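PDB 3VIU: phosphoribosylformylglycinamidine synthase 2 from Thermus thermophilus, which belongs to the AIR synthase-related, PurM-like family of synthases and is modelled here with bound ADP and magnesium. Local coordinates for residues N27-E30 / L31-K35; E354-T357 / E358-A361; F663-K667 / T668-E672; E604-R607 / D608-Q611. One frame throughout, in Å; residues are numbered along the deposited sequence.

In the fold
Contact 1 comes first along the chain, in the turns that start helix 28-37 of the linker region. Contact 2 follows much later, where strand 350-356 runs into helix 357-361. Contact 4 is next, at the end of helix 596-611, and contact 3 closes the series between strand 661-665 and helix 670-679. Each joins consecutive residues, so each closes only a tight turn or helical turns, and none nests or crosses. Contacts 1 and 2 touch, tying the linker helix to an edge strand. Contacts 3 and 4 touch through Phe663 and Leu609, tying helix to sheet. The two pairs lie on opposite sides of the chain's centre.

Contact 1: N27-E30 / L31-K35; sequences NRVE and LLLFK
Arg28 and Leu32 sit one helical turn apart and meet side chain to side chain. The Arg28 chain runs extended from CG to NE, with CG opposite the backbone N (chi1 -178°). This lays the guanidinium beside Leu32, and the two side chains cross obliquely. Leu32 CD2 stands over one guanidinium face, off centre toward the rim, 4.0 Å from Arg28 NH2. One residue further along, Val29 CG1 lies 4.4 Å from Leu33 CG, a loose apolar touch. The Phe34 ring turns its edge to the preceding turn: its CD1 lies 3.2 Å from Glu30 O, which is near the ring plane.

These turns begin helix 28-37, and Asn27 is its N-cap. Asn27 and Glu30 form a capping box. Glu30 N gives a short, nearly straight bond to Asn27 OD1, 2.7 Å long with an N-H...O angle of 172°. In return Asn27 N donates to Glu30 OE2 at 3.1 Å. That oxygen is met on its anti side, with the donor 34° out of the carboxylate plane. The other carboxylate oxygen, OE1, takes a salt bridge from Arg24 and a bond from the amide of Glu354. These partners satisfy both oxygens of the buried carboxylate, which the Arg24 salt bridge would help keep ionised. Asn27 ND2 bonds Val352 O, which fixes the amide's rotation.

Regular helical bonds follow, starting with Leu31 N to Asn27 O at 3.0 Å. Leu31 packs on helix 2-8, and Val29 and Leu33 pack on helix 296-301. Phe34 also stands edge-to-face with Trp38.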
# COMPACT_ATOMS: atom_id res chain seq x y z
N ASN A 27 -3.75 -28.55 -25.39
CA ASN A 27 -2.45 -28.93 -25.95
C ASN A 27 -1.40 -28.41 -24.98
O ASN A 27 -1.75 -27.88 -23.91
CB ASN A 27 -2.24 -28.33 -27.34
CG ASN A 27 -2.55 -26.85 -27.40
OD1 ASN A 27 -2.25 -26.10 -26.48
ND2 ASN A 27 -3.14 -26.42 -28.51
N ARG A 28 -0.13 -28.55 -25.32
CA ARG A 28 0.93 -28.08 -24.44
C ARG A 28 0.79 -26.59 -24.11
O ARG A 28 0.80 -26.20 -22.94
CB ARG A 28 2.30 -28.35 -25.06
CG ARG A 28 3.46 -27.93 -24.17
CD ARG A 28 4.79 -27.93 -24.92
NE ARG A 28 5.81 -27.20 -24.18
CZ ARG A 28 6.30 -27.57 -22.99
NH1 ARG A 28 5.85 -28.68 -22.40
NH2 ARG A 28 7.22 -26.83 -22.39
N VAL A 29 0.66 -25.76 -25.14
CA VAL A 29 0.53 -24.32 -24.95
C VAL A 29 -0.63 -23.97 -24.01
O VAL A 29 -0.45 -23.26 -23.02
CB VAL A 29 0.33 -23.59 -26.29
CG1 VAL A 29 0.01 -22.12 -26.06
CG2 VAL A 29 1.57 -23.73 -27.15
N GLU A 30 -1.82 -24.46 -24.34
CA GLU A 30 -3.00 -24.21 -23.53
C GLU A 30 -2.78 -24.62 -22.07
O GLU A 30 -3.24 -23.95 -21.14
CB GLU A 30 -4.20 -24.94 -24.13
CG GLU A 30 -4.65 -24.36 -25.47
CD GLU A 30 -5.73 -25.18 -26.15
OE1 GLU A 30 -6.41 -24.62 -27.04
OE2 GLU A 30 -5.88 -26.37 -25.82
N LEU A 31 -2.07 -25.73 -21.87
CA LEU A 31 -1.80 -26.21 -20.53
C LEU A 31 -0.97 -25.15 -19.80
O LEU A 31 -1.28 -24.78 -18.66
CB LEU A 31 -1.03 -27.53 -20.56
CG LEU A 31 -1.53 -28.65 -19.64
CD1 LEU A 31 -0.49 -29.75 -19.61
CD2 LEU A 31 -1.77 -28.13 -18.23
N LEU A 32 0.08 -24.67 -20.46
CA LEU A 32 0.95 -23.66 -19.87
C LEU A 32 0.17 -22.39 -19.53
O LEU A 32 0.48 -21.72 -18.54
CB LEU A 32 2.11 -23.36 -20.83
CG LEU A 32 3.44 -24.09 -20.57
CD1 LEU A 32 3.20 -25.46 -19.98
CD2 LEU A 32 4.24 -24.19 -21.86
N LEU A 33 -0.84 -22.07 -20.33
CA LEU A 33 -1.65 -20.88 -20.07
C LEU A 33 -2.42 -21.04 -18.74
O LEU A 33 -2.46 -20.12 -17.92
CB LEU A 33 -2.64 -20.64 -21.22
CG LEU A 33 -2.08 -20.33 -22.62
CD1 LEU A 33 -3.24 -20.08 -23.58
CD2 LEU A 33 -1.17 -19.12 -22.58
N PHE A 34 -3.02 -22.21 -18.54
CA PHE A 34 -3.77 -22.45 -17.32
C PHE A 34 -2.87 -22.47 -16.09
O PHE A 34 -3.21 -21.89 -15.06
CB PHE A 34 -4.54 -23.77 -17.41
CG PHE A 34 -5.85 -23.66 -18.13
CD1 PHE A 34 -5.95 -24.01 -19.47
CD2 PHE A 34 -6.97 -23.17 -17.48
CE1 PHE A 34 -7.16 -23.88 -20.15
CE2 PHE A 34 -8.18 -23.03 -18.15
CZ PHE A 34 -8.28 -23.39 -19.49
N LYS A 35 -1.72 -23.13 -16.20
CA LYS A 35 -0.80 -23.20 -15.07
C LYS A 35 -0.59 -21.80 -14.49
O LYS A 35 -0.58 -21.62 -13.28
CB LYS A 35 0.55 -23.79 -15.51
CG LYS A 35 1.55 -23.90 -14.36
CD LYS A 35 2.95 -24.30 -14.83
CE LYS A 35 3.59 -23.21 -15.70
NZ LYS A 35 5.02 -23.51 -16.05

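Contact 2: E354-T357 / E358-A361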
# COMPACT_ATOMS: atom_id res chain seq x y z
N GLU A 354 -6.93 -21.99 -28.29
CA GLU A 354 -8.26 -21.43 -28.35
C GLU A 354 -9.04 -21.94 -27.16
O GLU A 354 -9.72 -22.96 -27.23
CB GLU A 354 -8.95 -21.84 -29.65
CG GLU A 354 -10.42 -21.48 -29.71
CD GLU A 354 -10.99 -21.62 -31.10
OE1 GLU A 354 -10.75 -20.71 -31.94
OE2 GLU A 354 -11.68 -22.63 -31.36
N VAL A 355 -8.92 -21.23 -26.04
CA VAL A 355 -9.60 -21.65 -24.84
C VAL A 355 -10.67 -20.62 -24.49
O VAL A 355 -10.51 -19.43 -24.77
CB VAL A 355 -8.61 -21.78 -23.67
CG1 VAL A 355 -7.37 -22.53 -24.15
CG2 VAL A 355 -8.23 -20.42 -23.15
N PRO A 356 -11.79 -21.07 -23.92
CA PRO A 356 -12.85 -20.13 -23.56
C PRO A 356 -12.33 -19.11 -22.54
O PRO A 356 -11.58 -19.46 -21.63
CB PRO A 356 -13.94 -21.04 -22.98
CG PRO A 356 -13.74 -22.31 -23.76
CD PRO A 356 -12.24 -22.47 -23.76
N THR A 357 -12.73 -17.85 -22.70
CA THR A 357 -12.32 -16.78 -21.81
C THR A 357 -12.69 -17.10 -20.36
O THR A 357 -11.85 -17.00 -19.46
CB THR A 357 -12.96 -15.44 -22.21
OG1 THR A 357 -14.39 -15.57 -22.17
CG2 THR A 357 -12.54 -15.04 -23.61
N GLU A 358 -13.94 -17.48 -20.13
CA GLU A 358 -14.40 -17.81 -18.78
C GLU A 358 -13.52 -18.86 -18.11
O GLU A 358 -13.19 -18.75 -16.93
CB GLU A 358 -15.83 -18.34 -18.81
CG GLU A 358 -16.38 -18.61 -17.42
CD GLU A 358 -17.63 -19.45 -17.42
OE1 GLU A 358 -17.54 -20.65 -17.76
OE2 GLU A 358 -18.71 -18.91 -17.09
N ALA A 359 -13.14 -19.88 -18.88
CA ALA A 359 -12.31 -20.95 -18.35
C ALA A 359 -10.98 -20.43 -17.83
O ALA A 359 -10.43 -20.96 -16.86
CB ALA A 359 -12.07 -22.00 -19.44
N LEU A 360 -10.49 -19.38 -18.47
CA LEU A 360 -9.21 -18.79 -18.10
C LEU A 360 -9.27 -17.75 -16.98
O LEU A 360 -8.34 -17.64 -16.19
CB LEU A 360 -8.57 -18.18 -19.35
CG LEU A 360 -7.09 -18.50 -19.61
CD1 LEU A 360 -6.78 -19.96 -19.31
CD2 LEU A 360 -6.78 -18.16 -21.04
N ALA A 361 -10.37 -17.00 -16.90
CA ALA A 361 -10.51 -15.95 -15.90
C ALA A 361 -11.24 -16.34 -14.63
O ALA A 361 -11.09 -15.68 -13.59
CB ALA A 361 -11.20 -14.74 -16.53
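The carbonyl of Thr357 is the flat group of this contact, and it accepts two amides of the next turn. Leu360 N comes over its face, 2.9 Å from Thr357 O and 59° out of the carbonyl plane, so it uses no lone pair. Ala361 N approaches Thr357 O almost end-on at 3.0 Å, with a C=O...N angle of 166°. Leu360 N also has a weak bond, 3.3 Å long, to Pro356 O. One amide is thus shared between two carbonyls as the helix starts.

The apolar side is tight at one point. Val355 CG2 meets Leu360 CD2 at 3.4 Å, and the two side chains cross at about a right angle. Val355 has CG1 opposite its carbonyl carbon (chi1 -46°), which turns CG2 to the leucine. More loosely, Pro356 CB faces Ala359 CB at 4.1 Å.

This is a strand-to-helix turn. Pro356 holds the N-cap position, and its side chain has no polar group to cap the helix. Strand 350-356 is an outermost strand of its seven-stranded sheet, where Val355 pairs with Phe343. Val355 also packs on Leu22 of helix 12-22. Helix 28-37 meets the turn through Phe34 and Met37, which touch Leu360. Thr357 and Ala361 rest on His274 of helix 264-275.

Contact 3: F663-K667 / T668-E672; sequences FTVEK and TRLQE
Glu666 and Thr668 make the polar side-chain contact, crossing each other at a slant. Thr668 OG1 donates to Glu666 OE2 over a short 2.5 Å, meeting the carboxylate on its syn side. Thr668 N adds a weak, bent bond to the same Glu666 OE2 at 2.6 Å. The Glu666 chain is bent at chi2 (-85°), which folds the carboxylate back over the turn. Both donors of Thr668 thus point at one oxygen, though the very short distances should be read with caution.

Backbone bonds close the turn itself. Arg669 N donates to Glu666 O at 2.7 Å, making a beta turn of roughly type I. Leu670 N follows with a weak bond to Lys667 O, 3.4 Å long.

The charged contact spans the first helical turn, from Arg669 to Glu672. Arg669, at the N-cap position, forms a salt bridge from NH1 to Glu672 OE1 at 2.7 Å. The same NH1 bonds Glu672 OE2 at 2.9 Å, and this oxygen lies close to the guanidinium plane, at its edge. Bends at chi2 and chi3 curl the arginine toward its partner.

Apolar packing is slight: Val665 CG2 comes to 4.1 Å from Leu670 CD1.

The turn links strand 661-665 to helix 670-679 within the AIR synthase-related C-terminal domain. The strand lies between strands 618-620 and 563-567, antiparallel to both. Val665 pairs with Val563 and also packs on it, while Arg669 rests on Leu614.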
# COMPACT_ATOMS: atom_id res chain seq x y z
N PHE A 663 -2.49 17.88 19.88
CA PHE A 663 -2.63 19.06 19.03
C PHE A 663 -2.48 20.33 19.85
O PHE A 663 -2.61 20.32 21.07
CB PHE A 663 -3.97 19.05 18.29
CG PHE A 663 -5.15 19.40 19.14
CD1 PHE A 663 -5.74 20.66 19.06
CD2 PHE A 663 -5.68 18.48 20.03
CE1 PHE A 663 -6.84 20.99 19.84
CE2 PHE A 663 -6.78 18.80 20.81
CZ PHE A 663 -7.36 20.05 20.71
N THR A 664 -2.17 21.43 19.17
CA THR A 664 -1.99 22.70 19.85
C THR A 664 -2.96 23.75 19.35
O THR A 664 -3.38 23.74 18.19
CB THR A 664 -0.56 23.22 19.66
OG1 THR A 664 -0.42 23.75 18.35
CG2 THR A 664 0.44 22.09 19.84
N VAL A 665 -3.32 24.67 20.24
CA VAL A 665 -4.25 25.75 19.91
C VAL A 665 -3.61 27.05 20.34
O VAL A 665 -2.72 27.06 21.19
CB VAL A 665 -5.59 25.62 20.67
CG1 VAL A 665 -6.26 24.32 20.32
CG2 VAL A 665 -5.35 25.68 22.17
N GLU A 666 -4.05 28.16 19.76
CA GLU A 666 -3.50 29.43 20.18
C GLU A 666 -4.21 29.72 21.50
O GLU A 666 -5.40 29.44 21.66
CB GLU A 666 -3.78 30.52 19.13
CG GLU A 666 -3.14 31.87 19.43
CD GLU A 666 -3.98 32.73 20.37
OE1 GLU A 666 -3.47 33.79 20.82
OE2 GLU A 666 -5.15 32.37 20.64
N LYS A 667 -3.44 30.24 22.45
CA LYS A 667 -3.88 30.59 23.79
C LYS A 667 -5.34 31.03 23.95
O LYS A 667 -6.10 30.44 24.72
CB LYS A 667 -2.95 31.71 24.28
CG LYS A 667 -2.76 31.83 25.76
CD LYS A 667 -1.44 32.55 26.02
CE LYS A 667 -1.32 33.83 25.18
NZ LYS A 667 0.04 34.44 25.23
N THR A 668 -5.74 32.05 23.20
CA THR A 668 -7.10 32.57 23.28
C THR A 668 -8.16 31.73 22.55
O THR A 668 -9.28 32.19 22.33
CB THR A 668 -7.15 34.03 22.75
OG1 THR A 668 -6.86 34.06 21.35
CG2 THR A 668 -6.13 34.89 23.48
N ARG A 669 -7.81 30.49 22.21
CA ARG A 669 -8.76 29.62 21.50
C ARG A 669 -9.01 28.33 22.27
O ARG A 669 -9.81 27.50 21.86
CB ARG A 669 -8.22 29.30 20.11
CG ARG A 669 -8.04 30.53 19.25
CD ARG A 669 -9.35 30.95 18.63
NE ARG A 669 -9.42 30.53 17.23
CZ ARG A 669 -10.55 30.36 16.56
NH1 ARG A 669 -11.72 30.57 17.16
NH2 ARG A 669 -10.52 30.00 15.29
N LEU A 670 -8.31 28.19 23.39
CA LEU A 670 -8.41 27.01 24.24
C LEU A 670 -9.83 26.59 24.62
O LEU A 670 -10.19 25.42 24.52
CB LEU A 670 -7.59 27.21 25.50
CG LEU A 670 -7.55 26.04 26.49
CD1 LEU A 670 -7.09 24.77 25.78
CD2 LEU A 670 -6.63 26.39 27.65
N GLN A 671 -10.65 27.55 25.05
CA GLN A 671 -12.01 27.25 25.46
C GLN A 671 -12.91 26.68 24.36
O GLN A 671 -13.70 25.78 24.63
CB GLN A 671 -12.69 28.50 26.05
CG GLN A 671 -14.03 28.17 26.68
CD GLN A 671 -14.85 29.40 27.04
OE1 GLN A 671 -15.84 29.30 27.77
NE2 GLN A 671 -14.45 30.55 26.52
N GLU A 672 -12.81 27.21 23.15
CA GLU A 672 -13.62 26.72 22.04
C GLU A 672 -13.24 25.29 21.67
O GLU A 672 -14.10 24.50 21.27
CB GLU A 672 -13.42 27.59 20.79
CG GLU A 672 -13.76 29.05 20.94
CD GLU A 672 -13.27 29.83 19.74
OE1 GLU A 672 -13.76 29.57 18.62
OE2 GLU A 672 -12.39 30.69 19.93

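Contact 4: E604-R607 / D608-Q611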
# COMPACT_ATOMS: atom_id res chain seq x y z
N GLU A 604 -13.10 12.42 13.69
CA GLU A 604 -13.99 13.50 13.28
C GLU A 604 -13.75 14.71 14.16
O GLU A 604 -13.89 15.85 13.70
CB GLU A 604 -15.44 13.06 13.36
CG GLU A 604 -15.80 12.04 12.30
CD GLU A 604 -17.15 11.41 12.50
OE1 GLU A 604 -17.49 10.48 11.73
OE2 GLU A 604 -17.87 11.83 13.43
N ALA A 605 -13.37 14.48 15.41
CA ALA A 605 -13.10 15.60 16.30
C ALA A 605 -11.86 16.35 15.82
O ALA A 605 -11.85 17.58 15.78
CB ALA A 605 -12.90 15.11 17.72
N ILE A 606 -10.82 15.61 15.43
CA ILE A 606 -9.60 16.27 14.98
C ILE A 606 -9.78 16.97 13.63
O ILE A 606 -9.22 18.04 13.42
CB ILE A 606 -8.39 15.29 14.93
CG1 ILE A 606 -7.10 16.08 14.75
CG2 ILE A 606 -8.53 14.30 13.78
CD1 ILE A 606 -6.96 17.25 15.70
N ARG A 607 -10.56 16.38 12.73
CA ARG A 607 -10.79 17.03 11.45
C ARG A 607 -11.59 18.33 11.66
O ARG A 607 -11.27 19.36 11.06
CB ARG A 607 -11.52 16.11 10.46
CG ARG A 607 -10.71 14.88 10.05
CD ARG A 607 -11.26 14.22 8.77
NE ARG A 607 -12.66 13.80 8.90
CZ ARG A 607 -13.06 12.61 9.36
NH1 ARG A 607 -12.17 11.69 9.73
NH2 ARG A 607 -14.35 12.35 9.45
N ASP A 608 -12.61 18.29 12.51
CA ASP A 608 -13.42 19.47 12.79
C ASP A 608 -12.54 20.58 13.34
O ASP A 608 -12.58 21.72 12.87
CB ASP A 608 -14.51 19.17 13.81
CG ASP A 608 -15.66 18.40 13.21
OD1 ASP A 608 -15.84 18.47 11.97
OD2 ASP A 608 -16.38 17.72 13.97
N LEU A 609 -11.76 20.22 14.35
CA LEU A 609 -10.85 21.12 15.01
C LEU A 609 -9.96 21.85 14.00
O LEU A 609 -9.75 23.06 14.10
CB LEU A 609 -9.99 20.31 16.00
CG LEU A 609 -9.94 20.68 17.48
CD1 LEU A 609 -11.25 21.24 17.98
CD2 LEU A 609 -9.56 19.43 18.26
N ILE A 610 -9.46 21.11 13.02
CA ILE A 610 -8.58 21.68 12.00
C ILE A 610 -9.32 22.50 10.93
O ILE A 610 -8.85 23.56 10.52
CB ILE A 610 -7.76 20.56 11.32
CG1 ILE A 610 -6.43 21.10 10.79
CG2 ILE A 610 -8.55 19.95 10.18
CD1 ILE A 610 -6.56 21.97 9.56
N GLN A 611 -10.48 22.01 10.49
CA GLN A 611 -11.24 22.72 9.47
C GLN A 611 -11.77 24.05 10.00
O GLN A 611 -11.91 25.01 9.25
CB GLN A 611 -12.41 21.85 8.98
CG GLN A 611 -11.96 20.48 8.46
CD GLN A 611 -13.12 19.59 8.02
OE1 GLN A 611 -14.13 19.47 8.72
NE2 GLN A 611 -12.97 18.96 6.86
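Ile606 and Leu609 form the apolar side of this helical contact, Ile606 CD1 lying 4.3 Å from Leu609 CD2. Both are buried, and both continue onto strand 661-665. Ile606 packs on Val661 there, and Leu609 on Phe663. The side chain of Ile606 is about 11 Å from the bound magnesium ion.

The backbone is the close-fitting part. Four regular helical bonds join the two halves, and the shortest runs from Gln611 N to Arg607 O at 2.8 Å. The Arg607 carbonyl is crowded. Ile610 CG2 is modelled only 2.9 Å from Arg607 O, too near for carbon and oxygen, so this detail is doubtful.

The other flank is more polar and partly exposed. Asp608 has CG opposite its carbonyl carbon and beside its own N (chi1 -76°). Its carboxylate therefore swings back to the previous turn, where OD2 lies 3.1 Å from Glu604 O. Both are acceptors, so no bond forms between them; the salt bridge of OD2 to Arg680 probably eases this approach. Arg607 folds at chi3 and sets one guanidinium face over Glu604 CA, 4.0 Å above the plane and off toward the rim. Arg607 NH1 bonds Ser474 OG, and the side chain also touches Lys479 and Pro480 of strand 479-488. The end of Glu604 leads away from 608-611, and OE1 makes a salt bridge with Lys600. Gln611 marks the solvent side.

An amphipathic helix laid on a sheet has this pattern. Arg607 reaches the neighbouring PurM-like N-terminal domain, while helix 596-611 packs on the sheet of an AIR synthase-related C-terminal domain.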